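Local coordinates for protein putative glycyl-glycine endopeptidase lytM (Ruminococcus gnavus, PDB 3NYY) that is probably a metalloendopeptidase of peptidase family M23, carrying a mainly helical LytM-type N-terminal domain alongside its peptidase region, at residues K10-V13 with D17-R20; R19-S24 with R85-D90; G42-A47 with R53-K58. All coordinates share one frame; numbering follows the deposited sequence.

Contact 1 of 3, residues K10-V13 with D17-R20. With SO4 (sulfate ion), chain E.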
loop_
_atom_site.group_PDB
_atom_site.type_symbol
_atom_site.label_atom_id
_atom_site.label_comp_id
_atom_site.label_asym_id
_atom_site.label_seq_id
_atom_site.Cartn_x
_atom_site.Cartn_y
_atom_site.Cartn_z
ATOM N N LYS A 10 -1.613 5.154 -32.564
ATOM C CA LYS A 10 -2.938 5.298 -31.937
ATOM C C LYS A 10 -2.798 6.232 -30.711
ATOM O O LYS A 10 -1.720 6.367 -30.150
ATOM C CB LYS A 10 -3.433 3.937 -31.430
ATOM C CG LYS A 10 -3.657 2.868 -32.500
ATOM C CD LYS A 10 -4.956 3.094 -33.260
ATOM C CE LYS A 10 -5.225 1.973 -34.271
ATOM N NZ LYS A 10 -4.172 1.902 -35.342
ATOM N N PRO A 11 -3.895 6.882 -30.282
ATOM C CA PRO A 11 -3.799 7.714 -29.081
ATOM C C PRO A 11 -3.231 6.907 -27.914
ATOM O O PRO A 11 -3.620 5.729 -27.696
ATOM C CB PRO A 11 -5.260 8.115 -28.829
ATOM C CG PRO A 11 -5.891 8.052 -30.196
ATOM C CD PRO A 11 -5.270 6.862 -30.823
ATOM N N VAL A 12 -2.275 7.504 -27.203
ATOM C CA VAL A 12 -1.506 6.722 -26.231
ATOM C C VAL A 12 -2.142 6.683 -24.846
ATOM O O VAL A 12 -1.983 5.707 -24.131
ATOM C CB VAL A 12 -0.046 7.207 -26.177
ATOM C CG1 VAL A 12 0.814 6.291 -25.277
ATOM C CG2 VAL A 12 0.549 7.211 -27.612
ATOM N N VAL A 13 -2.905 7.714 -24.473
ATOM C CA VAL A 13 -3.422 7.836 -23.090
ATOM C C VAL A 13 -4.253 6.632 -22.645
ATOM O O VAL A 13 -4.083 6.153 -21.515
ATOM C CB VAL A 13 -4.177 9.163 -22.861
ATOM C CG1 VAL A 13 -4.792 9.221 -21.459
ATOM C CG2 VAL A 13 -3.172 10.366 -23.045
ATOM N N ASP A 17 -0.618 -0.083 -21.119
ATOM C CA ASP A 17 0.757 0.015 -20.655
ATOM C C ASP A 17 1.165 1.480 -20.361
ATOM O O ASP A 17 1.929 1.715 -19.445
ATOM C CB ASP A 17 1.751 -0.588 -21.661
ATOM C CG ASP A 17 1.676 -2.092 -21.756
ATOM O OD1 ASP A 17 1.198 -2.761 -20.821
ATOM O OD2 ASP A 17 2.111 -2.624 -22.792
ATOM N N PHE A 18 0.640 2.450 -21.110
ATOM C CA PHE A 18 0.864 3.832 -20.765
ATOM C C PHE A 18 0.211 4.166 -19.417
ATOM O O PHE A 18 0.822 4.800 -18.545
ATOM C CB PHE A 18 0.360 4.760 -21.862
ATOM C CG PHE A 18 0.531 6.205 -21.531
ATOM C CD1 PHE A 18 1.757 6.841 -21.765
ATOM C CD2 PHE A 18 -0.486 6.925 -20.920
ATOM C CE1 PHE A 18 1.926 8.193 -21.451
ATOM C CE2 PHE A 18 -0.309 8.269 -20.579
ATOM C CZ PHE A 18 0.905 8.905 -20.845
ATOM N N ARG A 19 -1.024 3.746 -19.245
ATOM C CA ARG A 19 -1.726 4.069 -18.000
ATOM C C ARG A 19 -1.021 3.525 -16.779
ATOM O O ARG A 19 -1.032 4.150 -15.710
ATOM C CB ARG A 19 -3.170 3.620 -18.040
ATOM C CG ARG A 19 -3.974 4.291 -19.098
ATOM C CD ARG A 19 -5.388 3.739 -19.154
ATOM N NE ARG A 19 -6.153 4.106 -17.960
ATOM C CZ ARG A 19 -7.374 3.687 -17.661
ATOM N NH1 ARG A 19 -8.038 2.837 -18.458
ATOM N NH2 ARG A 19 -7.982 4.111 -16.549
ATOM N N ARG A 20 -0.409 2.346 -16.948
ATOM C CA ARG A 20 0.315 1.708 -15.841
ATOM C C ARG A 20 1.616 2.414 -15.430
ATOM O O ARG A 20 2.041 2.301 -14.287
ATOM C CB ARG A 20 0.553 0.236 -16.195
ATOM C CG ARG A 20 1.302 -0.576 -15.101
ATOM C CD ARG A 20 1.258 -2.078 -15.350
ATOM N NE ARG A 20 1.667 -2.413 -16.717
ATOM C CZ ARG A 20 2.896 -2.709 -17.105
ATOM N NH1 ARG A 20 3.908 -2.744 -16.241
ATOM N NH2 ARG A 20 3.135 -2.938 -18.395
HETATM S S SO4 E . -11.922 1.806 -18.354
HETATM O O1 SO4 E . -10.772 2.646 -18.063
HETATM O O2 SO4 E . -13.129 2.545 -17.986
HETATM O O3 SO4 E . -11.914 1.461 -19.777
HETATM O O4 SO4 E . -11.860 0.567 -17.573
#
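Phe18 packs its ring against Val12 and Val13, so that a helix meets the loop that leads into it. Residues 10-13 belong to the link between helices 4-8 and 16-20 of the LytM N-terminal domain, and the three buried residues illustrate how a short connection folds back on the next helix. With CG anti to the backbone N (chi1 178°), the ring of Phe18 points back to the loop. Val12 meets it with one branch: CG1 rests 3.7 Å from CD1 of Phe18, and the two side chains cross at about a right angle. The carbonyl of Val12 adds to the contact, its O standing 3.4 Å from CB of Phe18. Val13 works differently. Its CB turns away from the helix, leaving mainly the backbone to touch the ring, with Val13 O 3.7 Å from Phe18 CD2; its own side chain reaches Leu223 and Glu225 on strand 216-225 of the peptidase region. The same carbonyl fits tightly against the residue after Phe18, Val13 O lying 3.1 Å from CG of Arg19. Beyond this point the arginine bends at chi3; its NE bonds to the carbonyl O of Ser231, and its NH1 donates over 2.8 Å to O1 of a sulfate, probably from the crystallisation liquor, that Arg117 also binds. Cys84 and Ile87 of helix 77-88 also touch the Phe18 ring. No hydrogen bond joins the two segments, which implies that loop and helix are held by van der Waals packing, valine methyls and backbone carbonyls against the Phe18 and Arg19 side chains.

Contact 2 of 3, residues R19-S24 with R85-D90. With SO4 (sulfate ion), chain F; SO4 (sulfate ion), chain E.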
loop_
_atom_site.group_PDB
_atom_site.type_symbol
_atom_site.label_atom_id
_atom_site.label_comp_id
_atom_site.label_asym_id
_atom_site.label_seq_id
_atom_site.Cartn_x
_atom_site.Cartn_y
_atom_site.Cartn_z
ATOM N N ARG A 19 -1.024 3.746 -19.245
ATOM C CA ARG A 19 -1.726 4.069 -18.000
ATOM C C ARG A 19 -1.021 3.525 -16.779
ATOM O O ARG A 19 -1.032 4.150 -15.710
ATOM C CB ARG A 19 -3.170 3.620 -18.040
ATOM C CG ARG A 19 -3.974 4.291 -19.098
ATOM C CD ARG A 19 -5.388 3.739 -19.154
ATOM N NE ARG A 19 -6.153 4.106 -17.960
ATOM C CZ ARG A 19 -7.374 3.687 -17.661
ATOM N NH1 ARG A 19 -8.038 2.837 -18.458
ATOM N NH2 ARG A 19 -7.982 4.111 -16.549
ATOM N N ARG A 20 -0.409 2.346 -16.948
ATOM C CA ARG A 20 0.315 1.708 -15.841
ATOM C C ARG A 20 1.616 2.414 -15.430
ATOM O O ARG A 20 2.041 2.301 -14.287
ATOM C CB ARG A 20 0.553 0.236 -16.195
ATOM C CG ARG A 20 1.302 -0.576 -15.101
ATOM C CD ARG A 20 1.258 -2.078 -15.350
ATOM N NE ARG A 20 1.667 -2.413 -16.717
ATOM C CZ ARG A 20 2.896 -2.709 -17.105
ATOM N NH1 ARG A 20 3.908 -2.744 -16.241
ATOM N NH2 ARG A 20 3.135 -2.938 -18.395
ATOM N N GLN A 21 2.242 3.145 -16.361
ATOM C CA GLN A 21 3.459 3.936 -16.123
ATOM C C GLN A 21 4.615 3.080 -15.638
ATOM O O GLN A 21 5.112 3.280 -14.551
ATOM C CB GLN A 21 3.177 5.072 -15.144
ATOM C CG GLN A 21 2.149 6.056 -15.600
ATOM C CD GLN A 21 2.663 7.178 -16.468
ATOM O OE1 GLN A 21 3.452 8.023 -16.020
ATOM N NE2 GLN A 21 2.202 7.198 -17.759
ATOM N N PRO A 22 5.028 2.080 -16.437
ATOM C CA PRO A 22 6.046 1.126 -15.931
ATOM C C PRO A 22 7.427 1.795 -15.883
ATOM O O PRO A 22 7.994 2.076 -16.922
ATOM C CB PRO A 22 5.997 0.010 -16.956
ATOM C CG PRO A 22 5.473 0.604 -18.194
ATOM C CD PRO A 22 4.583 1.738 -17.792
ATOM N N VAL A 23 7.978 1.971 -14.689
ATOM C CA VAL A 23 9.280 2.649 -14.525
ATOM C C VAL A 23 10.143 1.811 -13.597
ATOM O O VAL A 23 9.837 1.696 -12.402
ATOM C CB VAL A 23 9.087 4.060 -13.978
ATOM C CG1 VAL A 23 10.437 4.771 -13.849
ATOM C CG2 VAL A 23 8.131 4.873 -14.896
ATOM N N SER A 24 11.186 1.218 -14.163
ATOM C CA SER A 24 12.190 0.464 -13.426
ATOM C C SER A 24 12.950 1.287 -12.398
ATOM O O SER A 24 12.989 2.496 -12.448
ATOM C CB SER A 24 13.238 -0.064 -14.402
ATOM O OG SER A 24 14.023 0.997 -14.986
ATOM N N ARG A 85 4.756 14.683 -20.567
ATOM C CA ARG A 85 5.101 15.883 -19.804
ATOM C C ARG A 85 3.955 16.374 -18.904
ATOM O O ARG A 85 4.182 16.900 -17.811
ATOM C CB ARG A 85 5.556 16.995 -20.744
ATOM C CG ARG A 85 6.928 16.742 -21.398
ATOM C CD ARG A 85 7.233 17.913 -22.271
ATOM N NE ARG A 85 8.557 17.775 -22.856
ATOM C CZ ARG A 85 8.866 17.899 -24.141
ATOM N NH1 ARG A 85 7.955 18.190 -25.060
ATOM N NH2 ARG A 85 10.138 17.742 -24.520
ATOM N N ALA A 86 2.707 16.146 -19.324
ATOM C CA ALA A 86 1.555 16.564 -18.509
ATOM C C ALA A 86 1.579 15.811 -17.161
ATOM O O ALA A 86 1.203 16.384 -16.143
ATOM C CB ALA A 86 0.244 16.292 -19.243
ATOM N N ILE A 87 1.990 14.538 -17.139
ATOM C CA ILE A 87 2.082 13.757 -15.912
ATOM C C ILE A 87 3.300 14.157 -15.072
ATOM O O ILE A 87 3.203 14.284 -13.856
ATOM C CB ILE A 87 2.123 12.257 -16.200
ATOM C CG1 ILE A 87 0.830 11.830 -16.877
ATOM C CG2 ILE A 87 2.337 11.348 -14.933
ATOM C CD1 ILE A 87 0.957 10.450 -17.504
ATOM N N TRP A 88 4.441 14.317 -15.742
ATOM C CA TRP A 88 5.756 14.349 -15.070
ATOM C C TRP A 88 6.297 15.752 -14.855
ATOM O O TRP A 88 6.908 15.989 -13.819
ATOM C CB TRP A 88 6.808 13.513 -15.831
ATOM C CG TRP A 88 6.537 12.065 -15.720
ATOM C CD1 TRP A 88 5.629 11.371 -16.443
ATOM C CD2 TRP A 88 7.127 11.150 -14.790
ATOM N NE1 TRP A 88 5.616 10.033 -16.012
ATOM C CE2 TRP A 88 6.533 9.888 -15.011
ATOM C CE3 TRP A 88 8.087 11.268 -13.791
ATOM C CZ2 TRP A 88 6.870 8.769 -14.270
ATOM C CZ3 TRP A 88 8.473 10.107 -13.083
ATOM C CH2 TRP A 88 7.849 8.889 -13.309
ATOM N N ASN A 89 6.097 16.678 -15.791
ATOM C CA ASN A 89 6.895 17.906 -15.797
ATOM C C ASN A 89 6.440 19.037 -14.881
ATOM O O ASN A 89 7.233 19.966 -14.601
ATOM C CB ASN A 89 7.078 18.424 -17.223
ATOM C CG ASN A 89 8.097 17.627 -18.007
ATOM O OD1 ASN A 89 8.252 16.424 -17.800
ATOM N ND2 ASN A 89 8.819 18.308 -18.892
ATOM N N ASP A 90 5.176 18.996 -14.451
ATOM C CA ASP A 90 4.616 20.034 -13.590
ATOM C C ASP A 90 4.758 19.736 -12.099
ATOM O O ASP A 90 4.477 20.630 -11.279
ATOM C CB ASP A 90 3.133 20.337 -13.891
ATOM C CG ASP A 90 2.890 20.871 -15.295
ATOM O OD1 ASP A 90 3.843 21.352 -15.975
ATOM O OD2 ASP A 90 1.714 20.804 -15.725
HETATM S S SO4 F . 9.602 18.456 -28.268
HETATM O O1 SO4 F . 9.677 17.330 -27.330
HETATM O O2 SO4 F . 8.376 19.207 -28.019
HETATM O O3 SO4 F . 10.770 19.292 -28.079
HETATM O O4 SO4 F . 9.561 17.839 -29.596
HETATM S S SO4 E . -11.922 1.806 -18.354
HETATM O O1 SO4 E . -10.772 2.646 -18.063
HETATM O O2 SO4 E . -13.129 2.545 -17.986
HETATM O O3 SO4 E . -11.914 1.461 -19.777
HETATM O O4 SO4 E . -11.860 0.567 -17.573
#
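Trp88 and Gln21 tie the chain just past one helix of the LytM N-terminal domain to the last turn of another, through one hydrogen bond across a buried interface. Gln21 is the first residue past helix 16-20 and has the positive phi (59°) often seen where a chain leaves a helix; Trp88 sits on helix 77-88. The two side chains slide past each other in opposite directions, amide and indole planes 31° apart. NE1 of Trp88 donates to OE1 of Gln21 over 3.0 Å, within the carbonyl plane, while the acceptor is tilted somewhat from the indole plane at the ring's edge. A bend at chi2 curls the glutamine chain, and its other amide atom, NE2, turns back to the carbonyl O of Phe18, so both polar ends of the amide are engaged and its rotation is fixed. Ile87 comes at the amide from the opposite direction, its CD1 3.5 Å from NE2 of Gln21. Trp88 is also packed by Val41, Leu31 and Pro236, from three other helices. A leucine in its place would probably leave OE1 of Gln21 without its donor and open a gap beside Val23 and Pro236. One helical turn earlier, Arg85 binds a second sulfate and Asp36. Val23 completes the contact with a single branch: CG2, anti to its carbonyl carbon, lies 4.1 Å from CZ2 of Trp88.

Contact 3 of 3, residues G42-A47 with R53-K58. With SO4 (sulfate ion), chain H.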
loop_
_atom_site.group_PDB
_atom_site.type_symbol
_atom_site.label_atom_id
_atom_site.label_comp_id
_atom_site.label_asym_id
_atom_site.label_seq_id
_atom_site.Cartn_x
_atom_site.Cartn_y
_atom_site.Cartn_z
ATOM N N GLY A 42 9.122 9.118 -21.724
ATOM C CA GLY A 42 8.464 8.861 -22.992
ATOM C C GLY A 42 9.385 8.160 -23.980
ATOM O O GLY A 42 8.973 7.221 -24.646
ATOM N N LEU A 43 10.630 8.630 -24.039
ATOM C CA LEU A 43 11.644 8.002 -24.906
ATOM C C LEU A 43 12.004 6.594 -24.457
ATOM O O LEU A 43 12.191 5.699 -25.271
ATOM C CB LEU A 43 12.881 8.893 -24.996
ATOM C CG LEU A 43 12.633 10.191 -25.781
ATOM C CD1 LEU A 43 13.782 11.204 -25.530
ATOM C CD2 LEU A 43 12.436 9.950 -27.266
ATOM N N TYR A 44 12.113 6.412 -23.161
ATOM C CA TYR A 44 12.356 5.129 -22.559
ATOM C C TYR A 44 11.276 4.136 -22.924
ATOM O O TYR A 44 11.600 2.997 -23.329
ATOM C CB TYR A 44 12.463 5.314 -21.055
ATOM C CG TYR A 44 12.526 4.052 -20.277
ATOM C CD1 TYR A 44 13.704 3.312 -20.227
ATOM C CD2 TYR A 44 11.430 3.598 -19.554
ATOM C CE1 TYR A 44 13.790 2.143 -19.484
ATOM C CE2 TYR A 44 11.513 2.413 -18.803
ATOM C CZ TYR A 44 12.702 1.698 -18.781
ATOM O OH TYR A 44 12.778 0.541 -18.070
ATOM N N TRP A 45 10.009 4.565 -22.845
ATOM C CA TRP A 45 8.907 3.672 -23.238
ATOM C C TRP A 45 8.918 3.322 -24.711
ATOM O O TRP A 45 8.614 2.184 -25.093
ATOM C CB TRP A 45 7.563 4.222 -22.824
ATOM C CG TRP A 45 7.359 4.250 -21.315
ATOM C CD1 TRP A 45 7.828 3.321 -20.393
ATOM C CD2 TRP A 45 6.643 5.244 -20.560
ATOM N NE1 TRP A 45 7.444 3.695 -19.127
ATOM C CE2 TRP A 45 6.721 4.864 -19.197
ATOM C CE3 TRP A 45 5.960 6.417 -20.906
ATOM C CZ2 TRP A 45 6.122 5.616 -18.169
ATOM C CZ3 TRP A 45 5.374 7.187 -19.898
ATOM C CH2 TRP A 45 5.472 6.788 -18.541
HETATM N N MSE A 46 9.220 4.299 -25.572
HETATM C CA MSE A 46 9.305 4.007 -26.988
HETATM C C MSE A 46 10.422 3.041 -27.315
HETATM O O MSE A 46 10.213 2.087 -28.071
HETATM C CB MSE A 46 9.475 5.314 -27.799
HETATM C CG MSE A 46 8.199 6.127 -27.937
HETATM SE SE MSE A 46 6.807 5.248 -28.912
HETATM C CE MSE A 46 5.539 4.931 -27.654
ATOM N N ALA A 47 11.585 3.246 -26.719
ATOM C CA ALA A 47 12.755 2.443 -27.037
ATOM C C ALA A 47 12.619 1.019 -26.480
ATOM O O ALA A 47 13.228 0.113 -27.041
ATOM C CB ALA A 47 14.020 3.105 -26.491
ATOM N N ARG A 53 10.954 -4.838 -24.149
ATOM C CA ARG A 53 12.237 -5.121 -24.719
ATOM C C ARG A 53 13.296 -4.352 -23.969
ATOM O O ARG A 53 13.024 -3.318 -23.322
ATOM C CB ARG A 53 12.319 -4.738 -26.201
ATOM C CG ARG A 53 11.214 -5.347 -27.078
ATOM C CD ARG A 53 11.557 -5.125 -28.568
ATOM N NE ARG A 53 12.627 -6.024 -28.997
ATOM C CZ ARG A 53 12.969 -6.263 -30.264
ATOM N NH1 ARG A 53 12.351 -5.657 -31.275
ATOM N NH2 ARG A 53 13.966 -7.102 -30.510
ATOM N N ARG A 54 14.522 -4.836 -24.090
ATOM C CA ARG A 54 15.651 -4.195 -23.408
ATOM C C ARG A 54 15.915 -2.810 -23.978
ATOM O O ARG A 54 15.656 -2.538 -25.153
ATOM C CB ARG A 54 16.904 -5.063 -23.520
ATOM C CG ARG A 54 16.811 -6.362 -22.732
ATOM C CD ARG A 54 18.013 -7.236 -23.047
ATOM N NE ARG A 54 18.085 -7.498 -24.490
ATOM C CZ ARG A 54 19.180 -7.875 -25.148
ATOM N NH1 ARG A 54 20.335 -8.048 -24.514
ATOM N NH2 ARG A 54 19.121 -8.066 -26.462
ATOM N N PHE A 55 16.408 -1.915 -23.136
ATOM C CA PHE A 55 16.752 -0.583 -23.566
ATOM C C PHE A 55 18.056 -0.686 -24.364
ATOM O O PHE A 55 19.046 -1.165 -23.831
ATOM C CB PHE A 55 16.946 0.310 -22.348
ATOM C CG PHE A 55 17.209 1.751 -22.680
ATOM C CD1 PHE A 55 16.158 2.638 -22.843
ATOM C CD2 PHE A 55 18.506 2.238 -22.793
ATOM C CE1 PHE A 55 16.379 3.973 -23.124
ATOM C CE2 PHE A 55 18.732 3.576 -23.070
ATOM C CZ PHE A 55 17.669 4.448 -23.227
ATOM N N PRO A 56 18.067 -0.248 -25.639
ATOM C CA PRO A 56 19.253 -0.533 -26.442
ATOM C C PRO A 56 20.493 0.289 -26.107
ATOM O O PRO A 56 21.598 -0.255 -26.171
ATOM C CB PRO A 56 18.803 -0.221 -27.876
ATOM C CG PRO A 56 17.388 -0.005 -27.832
ATOM C CD PRO A 56 17.024 0.406 -26.443
ATOM N N GLY A 57 20.322 1.563 -25.755
ATOM C CA GLY A 57 21.454 2.464 -25.503
ATOM C C GLY A 57 21.877 2.619 -24.044
ATOM O O GLY A 57 21.685 1.710 -23.208
ATOM N N LYS A 58 22.475 3.776 -23.745
ATOM C CA LYS A 58 22.910 4.089 -22.393
ATOM C C LYS A 58 21.824 4.896 -21.720
ATOM O O LYS A 58 21.292 5.832 -22.330
ATOM C CB LYS A 58 24.224 4.885 -22.421
ATOM C CG LYS A 58 25.444 4.110 -22.987
ATOM C CD LYS A 58 25.637 2.707 -22.363
ATOM C CE LYS A 58 25.534 2.694 -20.834
HETATM S S SO4 H . 15.815 -6.615 -27.277
HETATM O O1 SO4 H . 15.584 -6.979 -25.864
HETATM O O2 SO4 H . 15.531 -5.196 -27.515
HETATM O O3 SO4 H . 17.219 -6.841 -27.586
HETATM O O4 SO4 H . 14.964 -7.459 -28.112
#
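Ala47 and Tyr44, a turn apart on helix 37-48, receive Phe55 and Pro56 from the loop that runs on to helix 61-71, a helix-loop-helix connection at the surface of the LytM N-terminal domain. The loop segment begins with charge. Arg53 bends at chi3 and lays the edge of its guanidinium against a sulfate, NE and NH2 both donating to O4, with NE at 2.9 Å. Arg54 takes the same ion from another side: its backbone N reaches O1 at 3.0 Å and its NE reaches that oxygen almost straight, at 2.9 Å with an angle of 172° at the hydrogen. The two arginines thus clasp one anion, probably taken from the crystallisation liquor, and their charges are likely to be eased by it. At Phe55 the chain turns to apolar contact. CG lies anti to the backbone N (chi1 -176°), which sends the ring to the helix, where its CD1 comes 3.6 Å from CD1 of Tyr44. The two rings are nearly parallel, with planes at 27°, but slid so far apart that they barely overlap. The OH of Tyr44 bonds to Glu51, while Phe64 and Leu67 of helix 61-71 close on Phe55 as well. CB of Ala47 points into the loop, and Pro56 follows with CD 4.0 Å from that methyl. Further on, the chain passes one edge of the aromatic ring: Gly57 O and Lys58 N lie near the plane of the Phe55 ring, the glycine oxygen 3.2 Å from CD2 of Phe55.

In the fold
Contacts 1 and 2 share helix 16-20, their centres about 11 Å apart, and with it Arg19 and its sulfate; they meet where Phe18 CZ lies 3.7 Å from Ile87 CD1. Contact 3 stands about 15 Å from contact 2 and 16 Å from contact 1, centre to centre, yet Trp45 of its helix reaches both. Its NE1 is 2.8 Å from Pro22 O of contact 2, and its CZ3 is 3.9 Å from Phe18 CE1 of contact 1. All three therefore lie in one helical body. Contact 3 lies at the periphery, about 22 Å from the centre of the chain, and a bound nonaethylene glycol, probably from the crystallisation liquor, is about 4 Å from its Tyr44 side chain.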